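Local coordinates for MMS19 nucleotide excision repair protein homolog (Mus musculus, PDB 6TBL), which probably acts in the cytosolic iron-sulfur assembly complex that delivers clusters to proteins of DNA metabolism, represented here by its C-terminal HEAT-repeat part, at residues 27-32 with 66-71. Sequence-based numbering, arbitrary orientation.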
ATOM      1  N   SER A  27      38.000  -1.659 -15.810  1.00 85.56           N
ATOM      2  CA  SER A  27      39.058  -2.663 -15.773  1.00 84.36           C
ATOM      3  C   SER A  27      38.898  -3.592 -14.576  1.00 87.79           C
ATOM      4  O   SER A  27      38.907  -4.820 -14.726  1.00 92.80           O
ATOM      5  CB  SER A  27      40.426  -1.978 -15.749  1.00 85.24           C
ATOM      6  OG  SER A  27      41.473  -2.929 -15.701  1.00 93.67           O
ATOM      7  N   THR A  28      38.742  -3.028 -13.376  1.00 82.13           N
ATOM      8  CA  THR A  28      38.635  -3.874 -12.193  1.00 84.90           C
ATOM      9  C   THR A  28      37.312  -4.632 -12.157  1.00 87.38           C
ATOM     10  O   THR A  28      37.263  -5.762 -11.658  1.00 91.09           O
ATOM     11  CB  THR A  28      38.813  -3.041 -10.921  1.00 87.92           C
ATOM     12  OG1 THR A  28      38.648  -3.876  -9.769  1.00 94.99           O
ATOM     13  CG2 THR A  28      37.805  -1.905 -10.869  1.00 95.31           C
ATOM     14  N   LEU A  29      36.238  -4.041 -12.690  1.00 87.82           N
ATOM     15  CA  LEU A  29      34.947  -4.724 -12.696  1.00 85.10           C
ATOM     16  C   LEU A  29      34.979  -5.967 -13.577  1.00 82.33           C
ATOM     17  O   LEU A  29      34.324  -6.968 -13.267  1.00 81.22           O
ATOM     18  CB  LEU A  29      33.846  -3.769 -13.153  1.00 72.18           C
ATOM     19  CG  LEU A  29      33.388  -2.711 -12.149  1.00 75.03           C
ATOM     20  CD1 LEU A  29      32.521  -1.666 -12.831  1.00 78.18           C
ATOM     21  CD2 LEU A  29      32.636  -3.359 -10.996  1.00 74.19           C
ATOM     22  N   SER A  30      35.733  -5.926 -14.678  1.00 75.95           N
ATOM     23  CA  SER A  30      35.841  -7.100 -15.536  1.00 76.84           C
ATOM     24  C   SER A  30      36.605  -8.234 -14.864  1.00 76.18           C
ATOM     25  O   SER A  30      36.484  -9.386 -15.294  1.00 79.63           O
ATOM     26  CB  SER A  30      36.515  -6.732 -16.858  1.00 78.59           C
ATOM     27  OG  SER A  30      37.870  -6.371 -16.656  1.00102.88           O
ATOM     28  N   CYS A  31      37.390  -7.934 -13.831  1.00 75.94           N
ATOM     29  CA  CYS A  31      38.068  -8.964 -13.057  1.00 84.78           C
ATOM     30  C   CYS A  31      37.225  -9.468 -11.897  1.00 87.51           C
ATOM     31  O   CYS A  31      37.312 -10.650 -11.541  1.00 91.23           O
ATOM     32  CB  CYS A  31      39.395  -8.432 -12.512  1.00 84.25           C
ATOM     33  SG  CYS A  31      40.593  -8.012 -13.770  1.00 89.49           S
ATOM     34  N   LEU A  32      36.409  -8.597 -11.306  1.00 88.84           N
ATOM     35  CA  LEU A  32      35.671  -8.953 -10.100  1.00 83.15           C
ATOM     36  C   LEU A  32      34.506  -9.890 -10.397  1.00 83.90           C
ATOM     37  O   LEU A  32      34.217 -10.789  -9.602  1.00 89.28           O
ATOM     38  CB  LEU A  32      35.181  -7.685  -9.406  1.00 72.26           C
ATOM     39  CG  LEU A  32      36.284  -6.853  -8.754  1.00 76.27           C
ATOM     40  CD1 LEU A  32      35.750  -5.509  -8.298  1.00 85.13           C
ATOM     41  CD2 LEU A  32      36.894  -7.613  -7.585  1.00 74.63           C
ATOM     42  N   ARG A  66      28.077   1.767 -15.488  1.00 81.75           N
ATOM     43  CA  ARG A  66      26.815   1.403 -14.847  1.00 77.00           C
ATOM     44  C   ARG A  66      26.403  -0.018 -15.210  1.00 75.57           C
ATOM     45  O   ARG A  66      25.915  -0.768 -14.357  1.00 78.76           O
ATOM     46  CB  ARG A  66      25.719   2.396 -15.236  1.00 73.16           C
ATOM     47  CG  ARG A  66      25.860   3.762 -14.587  1.00 80.73           C
ATOM     48  CD  ARG A  66      24.665   4.661 -14.888  1.00 74.32           C
ATOM     49  NE  ARG A  66      24.890   5.528 -16.042  1.00 77.54           N
ATOM     50  CZ  ARG A  66      24.256   5.415 -17.204  1.00 82.77           C
ATOM     51  NH1 ARG A  66      23.345   4.468 -17.374  1.00 95.06           N
ATOM     52  NH2 ARG A  66      24.529   6.253 -18.194  1.00 91.72           N
ATOM     53  N   ILE A  67      26.611  -0.408 -16.467  1.00 73.51           N
ATOM     54  CA  ILE A  67      26.271  -1.762 -16.896  1.00 71.09           C
ATOM     55  C   ILE A  67      27.139  -2.785 -16.173  1.00 78.27           C
ATOM     56  O   ILE A  67      26.636  -3.763 -15.606  1.00 78.44           O
ATOM     57  CB  ILE A  67      26.403  -1.886 -18.424  1.00 76.97           C
ATOM     58  CG1 ILE A  67      25.302  -1.080 -19.114  1.00 73.40           C
ATOM     59  CG2 ILE A  67      26.373  -3.350 -18.848  1.00 62.59           C
ATOM     60  CD1 ILE A  67      25.401  -1.080 -20.616  1.00 69.28           C
ATOM     61  N   ALA A  68      28.457  -2.575 -16.181  1.00 63.60           N
ATOM     62  CA  ALA A  68      29.359  -3.515 -15.524  1.00 63.74           C
ATOM     63  C   ALA A  68      29.087  -3.590 -14.026  1.00 77.32           C
ATOM     64  O   ALA A  68      29.143  -4.673 -13.431  1.00 77.84           O
ATOM     65  CB  ALA A  68      30.812  -3.120 -15.789  1.00 65.07           C
ATOM     66  N   ALA A  69      28.783  -2.450 -13.402  1.00 73.98           N
ATOM     67  CA  ALA A  69      28.502  -2.441 -11.970  1.00 71.74           C
ATOM     68  C   ALA A  69      27.271  -3.276 -11.644  1.00 68.84           C
ATOM     69  O   ALA A  69      27.271  -4.041 -10.671  1.00 69.15           O
ATOM     70  CB  ALA A  69      28.324  -1.006 -11.477  1.00 71.16           C
ATOM     71  N   LEU A  70      26.214  -3.148 -12.450  1.00 66.92           N
ATOM     72  CA  LEU A  70      25.001  -3.924 -12.207  1.00 67.25           C
ATOM     73  C   LEU A  70      25.210  -5.405 -12.494  1.00 69.82           C
ATOM     74  O   LEU A  70      24.598  -6.253 -11.833  1.00 73.52           O
ATOM     75  CB  LEU A  70      23.851  -3.376 -13.050  1.00 68.42           C
ATOM     76  CG  LEU A  70      23.404  -1.955 -12.707  1.00 70.72           C
ATOM     77  CD1 LEU A  70      22.341  -1.482 -13.682  1.00 72.61           C
ATOM     78  CD2 LEU A  70      22.892  -1.882 -11.277  1.00 63.45           C
ATOM     79  N   GLN A  71      26.055  -5.738 -13.473  1.00 74.80           N
ATOM     80  CA  GLN A  71      26.362  -7.142 -13.722  1.00 71.23           C
ATOM     81  C   GLN A  71      27.093  -7.771 -12.544  1.00 71.40           C
ATOM     82  O   GLN A  71      26.930  -8.968 -12.282  1.00 76.26           O
ATOM     83  CB  GLN A  71      27.187  -7.283 -15.000  1.00 66.18           C
ATOM     84  CG  GLN A  71      26.447  -6.877 -16.262  1.00 68.14           C
ATOM     85  CD  GLN A  71      27.298  -7.011 -17.509  1.00 76.92           C
ATOM     86  OE1 GLN A  71      28.462  -7.405 -17.444  1.00 92.98           O
ATOM     87  NE2 GLN A  71      26.718  -6.684 -18.655  1.00 73.18           N
TER
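Ser27 O, two residues ahead of the Leu29 that meets Ala68 and Ala69 across the contact, accepts a hydrogen bond from Ser30 OG at 2.7 Å. The hydroxyl approaches at 131° to the C=O bond and 28° out of the carbonyl plane, with a weak bond from Ser30 N beside it. Both donors belong to the same helix, so the polar pairing stays local to residues 27-32.

Across the interface the contact is apolar. Leu29 points its CB toward residues 66-71, and with CG anti to its carbonyl carbon (chi1 -75°) CD1 lies 3.7 Å from Ala68 CB. The same CD1 is 3.9 Å from Ala69 N. The Leu29 CB also comes within 4.1 Å of Ala68 CB, while Ala69 turns its methyl away and meets CD1 more loosely. The small Ala68 methyl is consistent with the close approach here, Leu29 CA lying 6.4 Å from Ala68 CA.

Phe54 and Leu57 of helix 47-57 also pack on Leu29, and Leu57 touches Ala69. The contact thus joins successive HEAT repeats in the stacked solenoid. With no polar bond between residues 27-32 and 66-71, it probably relies on shape fit and burial of hydrocarbon.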